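Local coordinates for uncharacterized protein HI_0666 (Haemophilus influenzae, PDB 7CZO), which is of unknown function but, as the N-terminal domain of a HipA toxin, probably belongs to a HipBA toxin-antitoxin system, at residues A[6-12]-A[98-103]; A[15-19]-A[30-35]. All coordinates share one frame; numbering follows the deposited sequence.

Contact 1. Residues A[6-12]-A[98-103]; sequences RSGKVFL and AVQIQE
Strand 7-12 runs antiparallel to strand 98-102, the axes of the two short segments approaching to 4.5 Å, with Lys9-Ile101 and Phe11-Val99 as hydrogen-bonded pairs and Gly8-Gln102 and Val10-Gln100 as non-hydrogen-bonded pairs. The Phe11-Val99 pair is nearly straight in both directions: Phe11 N to Val99 O is 2.8 Å at 177°, and Val99 N returns to Phe11 O. At Lys9 N to Ile101 O the bond bends to 139°. Beyond the strand end, Glu103 N donates to Ser7 O (3.0 Å) from above the carbonyl plane. Lys9, Phe11, Val99 and Ile101 share one face of the sheet. There Ile101 CG2 meets the Phe11 ring at its edge, 3.7 Å from CE1, and lies 3.9 Å from Lys9 CB, while the Lys9 chain crosses Glu103 at about a right angle with CG against the carboxylate. On the other face Val10 CG2 lies beside Gln100 CG at 4.1 Å. The buried Ser7 hydroxyl, swung opposite the backbone N (chi1 -178°), donates to Glu103 OE2 in a bond modelled very short, its length doubtful; Arg21 joins both, by a salt bridge to OE2 and a hydrogen bond to OG. Helix 82-91 packs on the Val10-Gln100 face, where Gln100 touches Leu88. This pairing of the N-terminal strand with the last one completes the antiparallel sheet of the HipA N-terminal domain, with 98-102 as an outermost strand.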
loop_
_atom_site.group_PDB
_atom_site.type_symbol
_atom_site.label_atom_id
_atom_site.label_comp_id
_atom_site.label_asym_id
_atom_site.label_seq_id
_atom_site.Cartn_x
_atom_site.Cartn_y
_atom_site.Cartn_z
ATOM N N ARG A 6 -8.675 -6.133 3.023
ATOM C CA ARG A 6 -7.288 -6.028 3.455
ATOM C C ARG A 6 -6.844 -4.591 3.814
ATOM O O ARG A 6 -7.070 -3.640 3.066
ATOM C CB ARG A 6 -6.400 -6.591 2.344
ATOM C CG ARG A 6 -6.595 -8.066 2.043
ATOM C CD ARG A 6 -5.873 -8.937 3.069
ATOM N NE ARG A 6 -4.511 -9.297 2.655
ATOM C CZ ARG A 6 -3.639 -9.970 3.410
ATOM N NH1 ARG A 6 -3.980 -10.356 4.632
ATOM N NH2 ARG A 6 -2.421 -10.249 2.950
ATOM N N SER A 7 -6.187 -4.458 4.957
ATOM C CA SER A 7 -5.772 -3.188 5.470
ATOM C C SER A 7 -4.272 -3.232 5.879
ATOM O O SER A 7 -3.803 -4.235 6.413
ATOM C CB SER A 7 -6.666 -2.842 6.663
ATOM O OG SER A 7 -6.356 -1.561 7.203
ATOM N N GLY A 8 -3.534 -2.142 5.633
ATOM C CA GLY A 8 -2.138 -2.003 6.077
ATOM C C GLY A 8 -1.904 -0.639 6.691
ATOM O O GLY A 8 -2.273 0.379 6.107
ATOM N N LYS A 9 -1.340 -0.602 7.887
ATOM C CA LYS A 9 -0.892 0.660 8.473
ATOM C C LYS A 9 0.374 1.096 7.726
ATOM O O LYS A 9 1.257 0.288 7.438
ATOM C CB LYS A 9 -0.548 0.494 9.953
ATOM C CG LYS A 9 -1.661 0.720 10.958
ATOM C CD LYS A 9 -1.263 0.107 12.313
ATOM C CE LYS A 9 -1.575 0.994 13.523
ATOM N NZ LYS A 9 -0.416 1.183 14.455
ATOM N N VAL A 10 0.464 2.388 7.449
ATOM C CA VAL A 10 1.526 2.936 6.636
ATOM C C VAL A 10 2.386 3.838 7.467
ATOM O O VAL A 10 1.904 4.815 8.040
ATOM C CB VAL A 10 0.935 3.738 5.472
ATOM C CG1 VAL A 10 1.997 4.608 4.802
ATOM C CG2 VAL A 10 0.266 2.768 4.474
ATOM N N PHE A 11 3.667 3.505 7.509
ATOM C CA PHE A 11 4.673 4.261 8.242
ATOM C C PHE A 11 5.654 4.902 7.250
ATOM O O PHE A 11 5.982 4.295 6.247
ATOM C CB PHE A 11 5.438 3.317 9.168
ATOM C CG PHE A 11 4.623 2.748 10.280
ATOM C CD1 PHE A 11 3.880 1.594 10.096
ATOM C CD2 PHE A 11 4.590 3.365 11.528
ATOM C CE1 PHE A 11 3.125 1.053 11.134
ATOM C CE2 PHE A 11 3.839 2.829 12.574
ATOM C CZ PHE A 11 3.108 1.666 12.368
ATOM N N LEU A 12 6.080 6.129 7.541
ATOM C CA LEU A 12 7.099 6.900 6.768
ATOM C C LEU A 12 8.168 7.495 7.748
ATOM O O LEU A 12 7.841 8.083 8.790
ATOM C CB LEU A 12 6.412 8.007 6.037
ATOM C CG LEU A 12 7.206 8.813 5.035
ATOM C CD1 LEU A 12 7.895 7.930 4.012
ATOM C CD2 LEU A 12 6.247 9.783 4.341
ATOM N N ALA A 98 9.913 3.321 3.107
ATOM C CA ALA A 98 8.661 3.583 3.847
ATOM C C ALA A 98 8.252 2.176 4.378
ATOM O O ALA A 98 8.841 1.204 3.944
ATOM C CB ALA A 98 7.595 4.054 2.834
ATOM N N VAL A 99 7.246 2.015 5.247
ATOM C CA VAL A 99 6.913 0.680 5.779
ATOM C C VAL A 99 5.382 0.340 5.951
ATOM O O VAL A 99 4.563 1.232 6.188
ATOM C CB VAL A 99 7.705 0.487 7.099
ATOM C CG1 VAL A 99 7.147 -0.647 7.943
ATOM C CG2 VAL A 99 9.162 0.196 6.795
ATOM N N GLN A 100 5.002 -0.941 5.833
ATOM C CA GLN A 100 3.595 -1.371 6.060
ATOM C C GLN A 100 3.458 -2.607 6.870
ATOM O O GLN A 100 3.950 -3.650 6.458
ATOM C CB GLN A 100 2.845 -1.608 4.774
ATOM C CG GLN A 100 2.926 -0.359 3.954
ATOM C CD GLN A 100 2.608 -0.611 2.543
ATOM O OE1 GLN A 100 3.292 -0.122 1.658
ATOM N NE2 GLN A 100 1.553 -1.381 2.300
ATOM N N ILE A 101 2.811 -2.459 8.036
ATOM C CA ILE A 101 2.462 -3.577 8.875
ATOM C C ILE A 101 0.999 -3.828 8.558
ATOM O O ILE A 101 0.178 -2.936 8.628
ATOM C CB ILE A 101 2.770 -3.359 10.403
ATOM C CG1 ILE A 101 2.772 -4.716 11.144
ATOM C CG2 ILE A 101 1.797 -2.400 11.093
ATOM C CD1 ILE A 101 2.977 -4.643 12.653
ATOM N N GLN A 102 0.699 -5.049 8.152
ATOM C CA GLN A 102 -0.673 -5.486 7.998
ATOM C C GLN A 102 -1.461 -5.284 9.286
ATOM O O GLN A 102 -0.975 -5.625 10.369
ATOM C CB GLN A 102 -0.697 -6.948 7.633
ATOM C CG GLN A 102 -2.070 -7.416 7.247
ATOM C CD GLN A 102 -2.038 -8.804 6.641
ATOM O OE1 GLN A 102 -3.092 -9.380 6.344
ATOM N NE2 GLN A 102 -0.827 -9.353 6.450
ATOM N N GLU A 103 -2.657 -4.704 9.152
ATOM C CA GLU A 103 -3.521 -4.451 10.294
ATOM C C GLU A 103 -4.156 -5.763 10.656
ATOM O O GLU A 103 -5.129 -6.205 10.031
ATOM C CB GLU A 103 -4.591 -3.414 9.989
ATOM C CG GLU A 103 -4.201 -2.018 10.423
ATOM C CD GLU A 103 -5.370 -1.043 10.442
ATOM O OE1 GLU A 103 -5.308 -0.066 11.224
ATOM O OE2 GLU A 103 -6.344 -1.245 9.682
#

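Contact 2. Residues A[15-19]-A[30-35]; sequences EFIGL and SYNPDY
Leu19 and Ser30 form an antiparallel hydrogen-bonded pair in which each backbone N-H finds the other residue's carbonyl: Leu19 N reaches Ser30 O at 2.9 Å, nearly along the C=O axis, and the return bond from Ser30 N to Leu19 O is longer, 3.2 Å. Gly18 and Tyr31 make the adjoining non-hydrogen-bonded pair, with Gly18 CA 3.2 Å from Ser30 O in a CA-H...O contact, so that this carbonyl receives two approaches. The third backbone bond comes from Asn32 N to Ile17 O (2.8 Å), the donor standing 35° out of the carbonyl plane; Tyr31 CA also approaches this oxygen. Asn32 O accepts from Tyr35 N at 3.1 Å, closing a type I turn over 32-35. The Asn32 amide stands steeply to the Phe16 ring, their planes 80° apart, and places ND2 over one ring face, offset toward the rim. On the other side of the strand, Ile17 CB lies over the centre of the Tyr35 ring, 3.8 Å from its centroid, in a CH-pi contact; with Tyr35 CG opposite its backbone N (chi1 -174°), the ring lies side by side with the Ile17 side chain. The phenols find their partners in the loop that follows: Tyr35 OH bonds to Ile38 O, and Tyr31 OH to Phe44 O and Leu40 N, while Tyr31 N is met by Ser49 OG. Ile17 and Gly18 together face Val10 in a classic beta bulge. The contact is thus the open end of the hairpin of strands 15-22 and 27-31, with strand 7-12 flanking 15-22 and Tyr35 and Ile17 both reaching Leu12.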
loop_
_atom_site.group_PDB
_atom_site.type_symbol
_atom_site.label_atom_id
_atom_site.label_comp_id
_atom_site.label_asym_id
_atom_site.label_seq_id
_atom_site.Cartn_x
_atom_site.Cartn_y
_atom_site.Cartn_z
ATOM N N GLU A 15 7.195 6.986 11.452
ATOM C CA GLU A 15 5.929 7.489 11.977
ATOM C C GLU A 15 4.721 6.987 11.181
ATOM O O GLU A 15 4.687 7.124 9.962
ATOM C CB GLU A 15 5.919 9.031 11.932
ATOM C CG GLU A 15 7.156 9.711 12.499
ATOM C CD GLU A 15 7.366 9.451 13.987
ATOM O OE1 GLU A 15 6.386 9.541 14.773
ATOM O OE2 GLU A 15 8.524 9.174 14.368
ATOM N N PHE A 16 3.739 6.436 11.892
ATOM C CA PHE A 16 2.437 6.075 11.347
ATOM C C PHE A 16 1.829 7.296 10.708
ATOM O O PHE A 16 1.625 8.288 11.400
ATOM C CB PHE A 16 1.522 5.599 12.482
ATOM C CG PHE A 16 0.140 5.228 12.058
ATOM C CD1 PHE A 16 -0.112 4.640 10.822
ATOM C CD2 PHE A 16 -0.917 5.412 12.923
ATOM C CE1 PHE A 16 -1.400 4.278 10.451
ATOM C CE2 PHE A 16 -2.209 5.047 12.561
ATOM C CZ PHE A 16 -2.451 4.478 11.322
ATOM N N ILE A 17 1.569 7.233 9.393
ATOM C CA ILE A 17 0.968 8.362 8.681
ATOM C C ILE A 17 -0.424 8.079 8.080
ATOM O O ILE A 17 -1.104 9.026 7.673
ATOM C CB ILE A 17 1.876 8.864 7.551
ATOM C CG1 ILE A 17 1.908 7.860 6.409
ATOM C CG2 ILE A 17 3.280 9.090 8.050
ATOM C CD1 ILE A 17 2.729 8.292 5.214
ATOM N N GLY A 18 -0.851 6.813 7.987
ATOM C CA GLY A 18 -2.155 6.520 7.362
ATOM C C GLY A 18 -2.430 5.061 7.053
ATOM O O GLY A 18 -1.737 4.189 7.555
ATOM N N LEU A 19 -3.403 4.793 6.180
ATOM C CA LEU A 19 -3.953 3.426 6.030
ATOM C C LEU A 19 -4.187 3.100 4.575
ATOM O O LEU A 19 -4.781 3.879 3.863
ATOM C CB LEU A 19 -5.293 3.308 6.751
ATOM C CG LEU A 19 -5.262 3.517 8.265
ATOM C CD1 LEU A 19 -6.643 3.894 8.768
ATOM C CD2 LEU A 19 -4.747 2.255 8.950
ATOM N N SER A 30 -5.430 6.746 2.730
ATOM C CA SER A 30 -5.857 7.917 3.480
ATOM C C SER A 30 -4.856 8.294 4.566
ATOM O O SER A 30 -4.290 7.417 5.224
ATOM C CB SER A 30 -7.217 7.668 4.137
ATOM O OG SER A 30 -7.145 6.626 5.112
ATOM N N TYR A 31 -4.639 9.598 4.743
ATOM C CA TYR A 31 -3.710 10.119 5.767
ATOM C C TYR A 31 -4.402 10.191 7.123
ATOM O O TYR A 31 -5.517 10.650 7.215
ATOM C CB TYR A 31 -3.262 11.553 5.402
ATOM C CG TYR A 31 -2.212 11.671 4.327
ATOM C CD1 TYR A 31 -0.912 11.250 4.569
ATOM C CD2 TYR A 31 -2.501 12.224 3.095
ATOM C CE1 TYR A 31 0.062 11.360 3.614
ATOM C CE2 TYR A 31 -1.534 12.316 2.096
ATOM C CZ TYR A 31 -0.248 11.888 2.378
ATOM O OH TYR A 31 0.762 11.989 1.443
ATOM N N ASN A 32 -3.739 9.799 8.186
ATOM C CA ASN A 32 -4.240 10.129 9.519
ATOM C C ASN A 32 -4.678 11.592 9.670
ATOM O O ASN A 32 -4.100 12.497 9.072
ATOM C CB ASN A 32 -3.203 9.773 10.583
ATOM C CG ASN A 32 -3.132 8.287 10.819
ATOM O OD1 ASN A 32 -4.062 7.555 10.465
ATOM N ND2 ASN A 32 -2.039 7.823 11.410
ATOM N N PRO A 33 -5.726 11.833 10.465
ATOM C CA PRO A 33 -6.271 13.198 10.534
ATOM C C PRO A 33 -5.324 14.194 11.200
ATOM O O PRO A 33 -5.363 15.381 10.870
ATOM C CB PRO A 33 -7.544 13.038 11.358
ATOM C CG PRO A 33 -7.661 11.578 11.688
ATOM C CD PRO A 33 -6.355 10.925 11.435
ATOM N N ASP A 34 -4.482 13.720 12.120
ATOM C CA ASP A 34 -3.497 14.590 12.780
ATOM C C ASP A 34 -2.156 14.568 12.103
ATOM O O ASP A 34 -1.178 15.017 12.707
ATOM C CB ASP A 34 -3.194 14.149 14.217
ATOM C CG ASP A 34 -4.398 13.743 14.966
ATOM O OD1 ASP A 34 -5.270 14.614 15.192
ATOM O OD2 ASP A 34 -4.440 12.544 15.319
ATOM N N TYR A 35 -2.072 13.982 10.911
ATOM C CA TYR A 35 -0.819 13.964 10.194
ATOM C C TYR A 35 -0.775 15.211 9.375
ATOM O O TYR A 35 -1.425 15.336 8.323
ATOM C CB TYR A 35 -0.640 12.730 9.314
ATOM C CG TYR A 35 0.737 12.664 8.683
ATOM C CD1 TYR A 35 1.838 12.220 9.424
ATOM C CD2 TYR A 35 0.945 13.034 7.352
ATOM C CE1 TYR A 35 3.103 12.139 8.862
ATOM C CE2 TYR A 35 2.213 12.972 6.783
ATOM C CZ TYR A 35 3.298 12.514 7.544
ATOM O OH TYR A 35 4.584 12.451 7.002
#

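How the contacts relate
Both contacts belong to one antiparallel sheet and meet through neighbouring strands 7-12 and 15-22: Val10 O lies 2.8 Å from Ile17 N and Val10 N 2.8 Å from Gly18 O, probable hydrogen bonds. Contact 1 joins the two ends of the chain, lies nearer its centre, and uses a long run of strand pairing ending in a polar Ser7-Glu103 link. Contact 2 is local to a hairpin, farther from the centre, with a short pairing that gives way to a turn and to aromatic contacts. Each is partly buried. Side chains tie them further: Lys9 makes a cation-pi contact with Phe16, and Glu103 packs against Leu19.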